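Local coordinates for putative aminomethyltransferase (Leptospirillum rubarum, PDB 3TTG), which probably binds a folate as a member of the glycine cleavage T-protein family, although its own reaction is not established, at residues L150-N155 against A188-P193; S220-L225 against I230-S235; V251-N256 against E264-L269. All coordinates share one frame; numbering follows the deposited sequence.

Interaction 1. Residues L150-N155 against A188-P193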
loop_
_atom_site.group_PDB
_atom_site.type_symbol
_atom_site.label_atom_id
_atom_site.label_comp_id
_atom_site.label_asym_id
_atom_site.label_seq_id
_atom_site.Cartn_x
_atom_site.Cartn_y
_atom_site.Cartn_z
ATOM N N LEU A 150 -20.807 3.315 -7.582
ATOM C CA LEU A 150 -22.176 3.001 -8.015
ATOM C C LEU A 150 -22.828 4.145 -8.759
ATOM O O LEU A 150 -23.710 3.893 -9.557
ATOM C CB LEU A 150 -23.064 2.616 -6.839
ATOM C CG LEU A 150 -22.761 1.282 -6.203
ATOM C CD1 LEU A 150 -23.414 1.177 -4.871
ATOM C CD2 LEU A 150 -23.198 0.122 -7.103
ATOM N N SER A 151 -22.428 5.389 -8.489
ATOM C CA SER A 151 -22.945 6.547 -9.188
ATOM C C SER A 151 -22.323 6.649 -10.569
ATOM O O SER A 151 -23.051 6.841 -11.535
ATOM C CB SER A 151 -22.678 7.819 -8.395
ATOM O OG SER A 151 -23.338 8.924 -8.988
ATOM N N LEU A 152 -20.995 6.518 -10.688
ATOM C CA LEU A 152 -20.360 6.605 -12.006
ATOM C C LEU A 152 -20.646 5.392 -12.904
ATOM O O LEU A 152 -20.672 5.545 -14.123
ATOM C CB LEU A 152 -18.832 6.708 -11.904
ATOM C CG LEU A 152 -18.175 7.964 -11.356
ATOM C CD1 LEU A 152 -16.672 7.707 -11.134
ATOM C CD2 LEU A 152 -18.329 9.146 -12.303
ATOM N N PHE A 153 -20.716 4.181 -12.313
ATOM C CA PHE A 153 -20.757 2.930 -13.073
ATOM C C PHE A 153 -21.889 2.009 -12.656
ATOM O O PHE A 153 -22.457 2.147 -11.580
ATOM C CB PHE A 153 -19.413 2.186 -12.880
ATOM C CG PHE A 153 -18.188 3.067 -12.998
ATOM C CD1 PHE A 153 -17.822 3.619 -14.217
ATOM C CD2 PHE A 153 -17.412 3.356 -11.886
ATOM C CE1 PHE A 153 -16.694 4.431 -14.328
ATOM C CE2 PHE A 153 -16.290 4.184 -11.992
ATOM C CZ PHE A 153 -15.931 4.706 -13.217
ATOM N N ASP A 154 -22.160 1.018 -13.496
ATOM C CA ASP A 154 -23.247 0.057 -13.293
ATOM C C ASP A 154 -22.740 -1.236 -12.629
ATOM O O ASP A 154 -21.534 -1.433 -12.455
ATOM C CB ASP A 154 -23.929 -0.281 -14.647
ATOM C CG ASP A 154 -24.133 0.893 -15.601
ATOM O OD1 ASP A 154 -24.240 2.047 -15.118
ATOM O OD2 ASP A 154 -24.169 0.659 -16.830
ATOM N N ASN A 155 -23.696 -2.117 -12.285
ATOM C CA ASN A 155 -23.544 -3.438 -11.662
ATOM C C ASN A 155 -23.235 -3.300 -10.131
ATOM O O ASN A 155 -24.088 -2.730 -9.438
ATOM C CB ASN A 155 -22.547 -4.348 -12.418
ATOM C CG ASN A 155 -23.037 -4.730 -13.802
ATOM O OD1 ASN A 155 -23.889 -5.615 -13.958
ATOM N ND2 ASN A 155 -22.543 -4.061 -14.841
ATOM N N ALA A 188 -10.356 2.476 -3.342
ATOM C CA ALA A 188 -10.554 2.053 -4.705
ATOM C C ALA A 188 -9.657 2.840 -5.641
ATOM O O ALA A 188 -9.478 4.054 -5.473
ATOM C CB ALA A 188 -11.996 2.235 -5.113
ATOM N N ASP A 189 -9.055 2.132 -6.603
ATOM C CA ASP A 189 -8.207 2.726 -7.631
ATOM C C ASP A 189 -8.853 2.535 -8.977
ATOM O O ASP A 189 -9.047 1.406 -9.438
ATOM C CB ASP A 189 -6.838 2.130 -7.653
ATOM C CG ASP A 189 -6.160 2.109 -6.287
ATOM O OD1 ASP A 189 -6.354 3.086 -5.491
ATOM O OD2 ASP A 189 -5.513 1.105 -5.984
ATOM N N LEU A 190 -9.119 3.624 -9.626
ATOM C CA LEU A 190 -9.772 3.615 -10.918
ATOM C C LEU A 190 -8.742 3.900 -12.002
ATOM O O LEU A 190 -8.137 4.955 -11.958
ATOM C CB LEU A 190 -10.870 4.689 -10.965
ATOM C CG LEU A 190 -12.115 4.542 -10.109
ATOM C CD1 LEU A 190 -11.796 4.532 -8.624
ATOM C CD2 LEU A 190 -13.071 5.713 -10.349
ATOM N N PHE A 191 -8.574 3.003 -12.980
ATOM C CA PHE A 191 -7.681 3.216 -14.142
ATOM C C PHE A 191 -8.551 3.504 -15.319
ATOM O O PHE A 191 -9.175 2.592 -15.862
ATOM C CB PHE A 191 -6.816 1.976 -14.347
ATOM C CG PHE A 191 -5.783 1.867 -13.255
ATOM C CD1 PHE A 191 -4.497 2.350 -13.439
ATOM C CD2 PHE A 191 -6.075 1.229 -12.075
ATOM C CE1 PHE A 191 -3.539 2.229 -12.427
ATOM C CE2 PHE A 191 -5.142 1.180 -11.042
ATOM C CZ PHE A 191 -3.864 1.630 -11.257
ATOM N N ILE A 192 -8.685 4.806 -15.646
ATOM C CA ILE A 192 -9.613 5.327 -16.641
ATOM C C ILE A 192 -8.923 5.516 -17.984
ATOM O O ILE A 192 -7.868 6.142 -18.006
ATOM C CB ILE A 192 -10.175 6.676 -16.103
ATOM C CG1 ILE A 192 -10.824 6.454 -14.698
ATOM C CG2 ILE A 192 -11.179 7.273 -17.087
ATOM C CD1 ILE A 192 -12.019 5.389 -14.663
ATOM N N PRO A 193 -9.510 5.049 -19.115
ATOM C CA PRO A 193 -8.882 5.290 -20.408
ATOM C C PRO A 193 -8.628 6.780 -20.620
ATOM O O PRO A 193 -9.481 7.613 -20.300
ATOM C CB PRO A 193 -9.930 4.772 -21.397
ATOM C CG PRO A 193 -10.619 3.691 -20.651
ATOM C CD PRO A 193 -10.781 4.303 -19.290
#
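Phe153 and Leu190 make the closest approach between the end of helix 145-152 and strand 187-193. Phe153 is the first residue past the helix to leave helical geometry. Its CB points toward the strand, but neither CB nor CG comes within contact distance of it; with CG opposite the carbonyl carbon (chi1 -45°), the CE2-CZ side of the ring is turned to the strand. CE2 comes to 3.9 Å from Leu190 CD2, a methyl group that lies at the ring edge, near its plane. At the tip, CZ stands 4.2 Å from the same Leu190 CD2 and also 4.2 Å from Ile192 CD1, which approaches at a slant. One ring face is taken by the preceding residue, with Leu152 CB 3.5 Å above the ring centre. Leu152 also reaches across on its own account, through CD1 to Leu190 CD2 at 4.2 Å, so a single leucine methyl serves both residues at the helix terminus.

Leu190 and Ile192, two positions apart, point to the same side of the mixed sheet of the folate-binding domain, where helix 145-152 packs. Helix 197-211 extends this layer, touching both Leu152 and Ile192, while Leu165 from a loop borders Phe153. No hydrogen bond passes between the segments, and only 102 Å² is buried in all. Carbon meets carbon throughout, which implies cohesion by dispersion and exclusion of water, without directional bonds to fix the register.

Interaction 2. Residues S220-L225 against I230-S235; sequences SYLAYL and IPLFPS
Leu225 and Leu232 meet at about a right angle, the CD1 methyl of Leu225 lying 3.9 Å from CD1 and 4.0 Å from CD2 of Leu232, so that one branch of the helix residue faces both methyls of its partner. Leu222, one helical turn earlier, comes to Leu232 at a slant; its CD1 is 3.8 Å from Leu232 CD1, reached through an unusual chi1 of -109° that swings the end of the side chain closer to the loop. The other branch of Leu225 is used differently: CD2 meets Ile230 CD1 at 3.8 Å.

Beside that pair the backbones are joined, Ile230 N donating to Leu225 O over 3.1 Å with a nearly straight N-H...O angle of 165°. This six-to-one bond near the end of helix 218-227, together with the apolar contact between the same two residues, resembles the end of a Schellman motif; from here the chain leads out of the helix into the loop of 230-235. The leucine cluster lies where the folate-binding domain meets the C-terminal barrel domain, for Arg312 of strand 306-316 touches Leu222, Leu225 and Leu232, and its NH2 bonds to the carbonyl oxygen of Ile230.

Leu225 also packs back on its own helix, with CG 4.0 Å above one face of the Tyr221 ring, offset toward the rim.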
loop_
_atom_site.group_PDB
_atom_site.type_symbol
_atom_site.label_atom_id
_atom_site.label_comp_id
_atom_site.label_asym_id
_atom_site.label_seq_id
_atom_site.Cartn_x
_atom_site.Cartn_y
_atom_site.Cartn_z
ATOM N N SER A 220 -2.428 15.744 2.103
ATOM C CA SER A 220 -3.612 15.250 2.823
ATOM C C SER A 220 -3.874 13.779 2.484
ATOM O O SER A 220 -4.263 13.021 3.356
ATOM C CB SER A 220 -4.846 16.099 2.524
ATOM O OG SER A 220 -4.690 17.385 3.103
ATOM N N TYR A 221 -3.690 13.376 1.231
ATOM C CA TYR A 221 -3.791 11.955 0.852
ATOM C C TYR A 221 -2.786 11.089 1.696
ATOM O O TYR A 221 -3.175 10.105 2.333
ATOM C CB TYR A 221 -3.549 11.795 -0.644
ATOM C CG TYR A 221 -3.528 10.330 -1.078
ATOM C CD1 TYR A 221 -4.683 9.543 -1.016
ATOM C CD2 TYR A 221 -2.342 9.710 -1.444
ATOM C CE1 TYR A 221 -4.665 8.199 -1.387
ATOM C CE2 TYR A 221 -2.311 8.372 -1.820
ATOM C CZ TYR A 221 -3.474 7.624 -1.792
ATOM O OH TYR A 221 -3.409 6.336 -2.228
ATOM N N LEU A 222 -1.534 11.505 1.765
ATOM C CA LEU A 222 -0.518 10.820 2.572
ATOM C C LEU A 222 -0.849 10.839 4.081
ATOM O O LEU A 222 -0.602 9.832 4.739
ATOM C CB LEU A 222 0.899 11.385 2.337
ATOM C CG LEU A 222 1.835 10.495 1.584
ATOM C CD1 LEU A 222 2.208 9.236 2.449
ATOM C CD2 LEU A 222 1.227 10.012 0.233
ATOM N N ALA A 223 -1.366 11.974 4.630
ATOM C CA ALA A 223 -1.793 12.056 6.016
ATOM C C ALA A 223 -2.900 11.023 6.273
ATOM O O ALA A 223 -2.844 10.276 7.268
ATOM C CB ALA A 223 -2.260 13.465 6.332
ATOM N N TYR A 224 -3.876 10.939 5.341
ATOM C CA TYR A 224 -4.961 9.991 5.450
ATOM C C TYR A 224 -4.398 8.548 5.529
ATOM O O TYR A 224 -4.769 7.776 6.434
ATOM C CB TYR A 224 -5.957 10.150 4.258
ATOM C CG TYR A 224 -7.043 9.105 4.302
ATOM C CD1 TYR A 224 -8.287 9.387 4.845
ATOM C CD2 TYR A 224 -6.834 7.836 3.779
ATOM C CE1 TYR A 224 -9.282 8.405 4.928
ATOM C CE2 TYR A 224 -7.816 6.848 3.857
ATOM C CZ TYR A 224 -9.036 7.132 4.451
ATOM O OH TYR A 224 -10.030 6.176 4.484
ATOM N N LEU A 225 -3.512 8.184 4.592
ATOM C CA LEU A 225 -2.925 6.825 4.606
ATOM C C LEU A 225 -2.125 6.570 5.888
ATOM O O LEU A 225 -2.160 5.455 6.452
ATOM C CB LEU A 225 -2.017 6.559 3.398
ATOM C CG LEU A 225 -2.671 6.581 2.022
ATOM C CD1 LEU A 225 -1.618 6.358 0.961
ATOM C CD2 LEU A 225 -3.826 5.607 1.914
ATOM N N ILE A 230 -1.074 2.654 7.070
ATOM C CA ILE A 230 -0.753 1.905 5.852
ATOM C C ILE A 230 0.710 2.066 5.446
ATOM O O ILE A 230 1.132 3.172 5.066
ATOM C CB ILE A 230 -1.707 2.285 4.671
ATOM C CG1 ILE A 230 -3.129 1.796 4.974
ATOM C CG2 ILE A 230 -1.263 1.695 3.334
ATOM C CD1 ILE A 230 -4.207 2.551 4.196
ATOM N N PRO A 231 1.479 0.950 5.450
ATOM C CA PRO A 231 2.881 1.027 4.985
ATOM C C PRO A 231 2.928 1.092 3.458
ATOM O O PRO A 231 2.044 0.562 2.816
ATOM C CB PRO A 231 3.514 -0.252 5.505
ATOM C CG PRO A 231 2.405 -1.165 5.826
ATOM C CD PRO A 231 1.116 -0.416 5.865
ATOM N N LEU A 232 3.857 1.838 2.909
ATOM C CA LEU A 232 3.958 2.066 1.465
ATOM C C LEU A 232 5.374 1.750 0.946
ATOM O O LEU A 232 6.364 1.885 1.654
ATOM C CB LEU A 232 3.653 3.551 1.138
ATOM C CG LEU A 232 2.229 4.100 1.478
ATOM C CD1 LEU A 232 2.197 5.616 1.327
ATOM C CD2 LEU A 232 1.198 3.466 0.641
ATOM N N PHE A 233 5.452 1.387 -0.324
ATOM C CA PHE A 233 6.718 1.322 -1.049
ATOM C C PHE A 233 7.027 2.779 -1.439
ATOM O O PHE A 233 6.090 3.481 -1.826
ATOM C CB PHE A 233 6.574 0.411 -2.291
ATOM C CG PHE A 233 7.748 0.427 -3.234
ATOM C CD1 PHE A 233 8.649 -0.625 -3.266
ATOM C CD2 PHE A 233 7.927 1.482 -4.125
ATOM C CE1 PHE A 233 9.721 -0.604 -4.153
ATOM C CE2 PHE A 233 9.037 1.527 -4.966
ATOM C CZ PHE A 233 9.899 0.473 -5.005
ATOM N N PRO A 234 8.242 3.314 -1.285
ATOM C CA PRO A 234 9.490 2.659 -0.910
ATOM C C PRO A 234 9.858 2.927 0.540
ATOM O O PRO A 234 10.930 2.483 0.975
ATOM C CB PRO A 234 10.483 3.325 -1.869
ATOM C CG PRO A 234 10.020 4.764 -1.880
ATOM C CD PRO A 234 8.519 4.710 -1.725
ATOM N N SER A 235 9.030 3.674 1.294
ATOM C CA SER A 235 9.437 4.081 2.652
ATOM C C SER A 235 9.475 2.910 3.629
ATOM O O SER A 235 10.477 2.703 4.344
ATOM C CB SER A 235 8.521 5.185 3.198
ATOM O OG SER A 235 7.170 4.879 2.957
#

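Interaction 3. Residues V251-N256 against E264-L269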
loop_
_atom_site.group_PDB
_atom_site.type_symbol
_atom_site.label_atom_id
_atom_site.label_comp_id
_atom_site.label_asym_id
_atom_site.label_seq_id
_atom_site.Cartn_x
_atom_site.Cartn_y
_atom_site.Cartn_z
ATOM N N VAL A 251 -1.615 -10.765 4.217
ATOM C CA VAL A 251 -2.295 -10.355 2.966
ATOM C C VAL A 251 -1.446 -10.532 1.652
ATOM O O VAL A 251 -2.028 -10.688 0.554
ATOM C CB VAL A 251 -2.796 -8.879 3.134
ATOM C CG1 VAL A 251 -1.652 -7.899 3.267
ATOM C CG2 VAL A 251 -3.680 -8.460 1.974
ATOM N N GLY A 252 -0.128 -10.587 1.775
ATOM C CA GLY A 252 0.792 -10.631 0.632
ATOM C C GLY A 252 1.578 -11.912 0.385
ATOM O O GLY A 252 2.258 -11.995 -0.625
ATOM N N VAL A 253 1.544 -12.892 1.308
ATOM C CA VAL A 253 2.303 -14.152 1.167
ATOM C C VAL A 253 1.389 -15.311 1.345
ATOM O O VAL A 253 0.567 -15.273 2.261
ATOM C CB VAL A 253 3.422 -14.195 2.267
ATOM C CG1 VAL A 253 4.183 -15.513 2.273
ATOM C CG2 VAL A 253 4.389 -13.047 2.137
ATOM N N SER A 254 1.576 -16.366 0.574
ATOM C CA SER A 254 0.918 -17.650 0.828
ATOM C C SER A 254 1.927 -18.594 1.440
ATOM O O SER A 254 2.970 -18.803 0.852
ATOM C CB SER A 254 0.328 -18.286 -0.414
ATOM O OG SER A 254 -0.012 -19.646 -0.186
ATOM N N TYR A 255 1.612 -19.179 2.622
ATOM C CA TYR A 255 2.445 -20.181 3.254
ATOM C C TYR A 255 2.039 -21.611 2.809
ATOM O O TYR A 255 2.582 -22.553 3.350
ATOM C CB TYR A 255 2.317 -20.063 4.785
ATOM C CG TYR A 255 3.012 -18.830 5.304
ATOM C CD1 TYR A 255 4.392 -18.773 5.386
ATOM C CD2 TYR A 255 2.288 -17.695 5.668
ATOM C CE1 TYR A 255 5.043 -17.610 5.762
ATOM C CE2 TYR A 255 2.929 -16.535 6.082
ATOM C CZ TYR A 255 4.310 -16.511 6.178
ATOM O OH TYR A 255 4.995 -15.403 6.659
ATOM N N ASN A 256 1.031 -21.783 1.933
ATOM C CA ASN A 256 0.623 -23.102 1.446
ATOM C C ASN A 256 0.989 -23.371 -0.025
ATOM O O ASN A 256 0.994 -24.522 -0.429
ATOM C CB ASN A 256 -0.898 -23.258 1.631
ATOM C CG ASN A 256 -1.276 -23.355 3.069
ATOM O OD1 ASN A 256 -0.753 -24.212 3.789
ATOM N ND2 ASN A 256 -2.140 -22.467 3.545
ATOM N N GLU A 264 11.764 -20.191 0.982
ATOM C CA GLU A 264 12.373 -20.872 2.129
ATOM C C GLU A 264 12.709 -19.900 3.246
ATOM O O GLU A 264 12.322 -20.205 4.357
ATOM C CB GLU A 264 13.551 -21.770 1.743
ATOM C CG GLU A 264 14.056 -22.620 2.909
ATOM C CD GLU A 264 15.001 -21.951 3.892
ATOM O OE1 GLU A 264 15.715 -20.999 3.499
ATOM O OE2 GLU A 264 15.064 -22.418 5.051
ATOM N N PRO A 265 13.345 -18.746 3.021
ATOM C CA PRO A 265 13.618 -17.810 4.135
ATOM C C PRO A 265 12.345 -17.194 4.728
ATOM O O PRO A 265 12.265 -17.044 5.929
ATOM C CB PRO A 265 14.514 -16.745 3.455
ATOM C CG PRO A 265 15.127 -17.450 2.321
ATOM C CD PRO A 265 14.035 -18.299 1.803
ATOM N N VAL A 266 11.311 -16.923 3.894
ATOM C CA VAL A 266 9.997 -16.441 4.340
ATOM C C VAL A 266 9.396 -17.437 5.323
ATOM O O VAL A 266 8.920 -17.068 6.403
ATOM C CB VAL A 266 9.038 -16.271 3.124
ATOM C CG1 VAL A 266 7.567 -16.371 3.494
ATOM C CG2 VAL A 266 9.307 -14.991 2.447
ATOM N N THR A 267 9.475 -18.733 4.954
ATOM C CA THR A 267 8.856 -19.794 5.733
ATOM C C THR A 267 9.631 -20.066 6.986
ATOM O O THR A 267 9.025 -20.237 8.055
ATOM C CB THR A 267 8.629 -21.068 4.896
ATOM O OG1 THR A 267 7.878 -20.723 3.727
ATOM C CG2 THR A 267 7.839 -22.083 5.658
ATOM N N ARG A 268 10.941 -20.119 6.889
ATOM C CA ARG A 268 11.798 -20.301 8.063
ATOM C C ARG A 268 11.572 -19.175 9.113
ATOM O O ARG A 268 11.457 -19.483 10.296
ATOM C CB ARG A 268 13.272 -20.361 7.633
ATOM C CG ARG A 268 14.214 -20.608 8.784
ATOM C CD ARG A 268 15.600 -21.042 8.375
ATOM N NE ARG A 268 15.985 -20.540 7.055
ATOM C CZ ARG A 268 16.523 -19.351 6.779
ATOM N NH1 ARG A 268 16.762 -18.474 7.752
ATOM N NH2 ARG A 268 16.836 -19.032 5.524
ATOM N N LEU A 269 11.566 -17.908 8.692
ATOM C CA LEU A 269 11.304 -16.765 9.582
ATOM C C LEU A 269 9.983 -16.999 10.350
ATOM O O LEU A 269 9.936 -16.892 11.566
ATOM C CB LEU A 269 11.236 -15.439 8.805
ATOM C CG LEU A 269 10.841 -14.208 9.652
ATOM C CD1 LEU A 269 11.822 -13.992 10.827
ATOM C CD2 LEU A 269 10.702 -12.960 8.797
HETATM O O HOH W 1 7.621 -14.728 7.189
HETATM O O HOH W 2 5.544 -21.709 2.825
#
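Tyr255 OH has two partners: Asp249 OD2, and water 1, which donates to it with its oxygen 2.8 Å from Tyr255 OH. The same water gives its other hydrogen to Val266 O at 2.8 Å, so the phenol is tied to the backbone of helix 263-271; both Val266 O and the water lie at the edge of the Tyr255 ring, in its plane. The two segments flank a short connection that, with Glu264, spells K-G-C-Y-V-G-Q-E, a sequence matching the signature of YgfZ-type relatives of the glycine cleavage T-protein; the contact brings together the two ends of the connection that carries this sequence.

A second water makes another link nearer the Tyr255 backbone. Water 2 donates to Tyr255 O at 3.1 Å and to Thr267 OG1 at 2.7 Å, while the threonine hydroxyl bonds in addition to the carbonyl oxygen of Gln263, one turn back in the helix. No direct hydrogen bond joins the segments, and the two waters supply the polar bridging.

Between them lies an apolar centre formed by Val266 CG1. This methyl sits obliquely to the tyrosine ring, 3.6 Å from Tyr255 CE1, and meets Val253 CG1 tip to tip at 3.7 Å. Both valines hold CG1 opposite the backbone N (chi1 175° in Val253 and 155° in Val266), which brings the two methyls against each other. Val253 CG1 also rests above one face of the Tyr255 ring, toward its rim. Between Val253 and Tyr255, Ser254 OG accepts from Asn256 N in an ST turn. On the helix, Arg268 holds Glu264 side-on with two nitrogens, NH2 reaching OE1 at 3.0 Å and NE reaching OE2 at 2.9 Å, each oxygen met on its syn side, somewhat out of the carboxylate plane.

The three contacts follow one another along the chain without overlapping, and none touches another. Interactions 1 and 2 both belong to the folate-binding domain, with centres about 23 Å apart and nearest atoms about 5 Å apart; strand 187-193 relates them, because its Gln187 touches Leu225 and Ile230 of interaction 2. Interaction 2 is the most central, about 7 Å from the middle of the chain, whereas interactions 1 and 3 lie about 20 and 19 Å out, with their own centres 34 Å apart. From interaction 2 the chain runs on through its loop to helix 249-252 and interaction 3, 25 Å away between centres, ahead of the barrel strands.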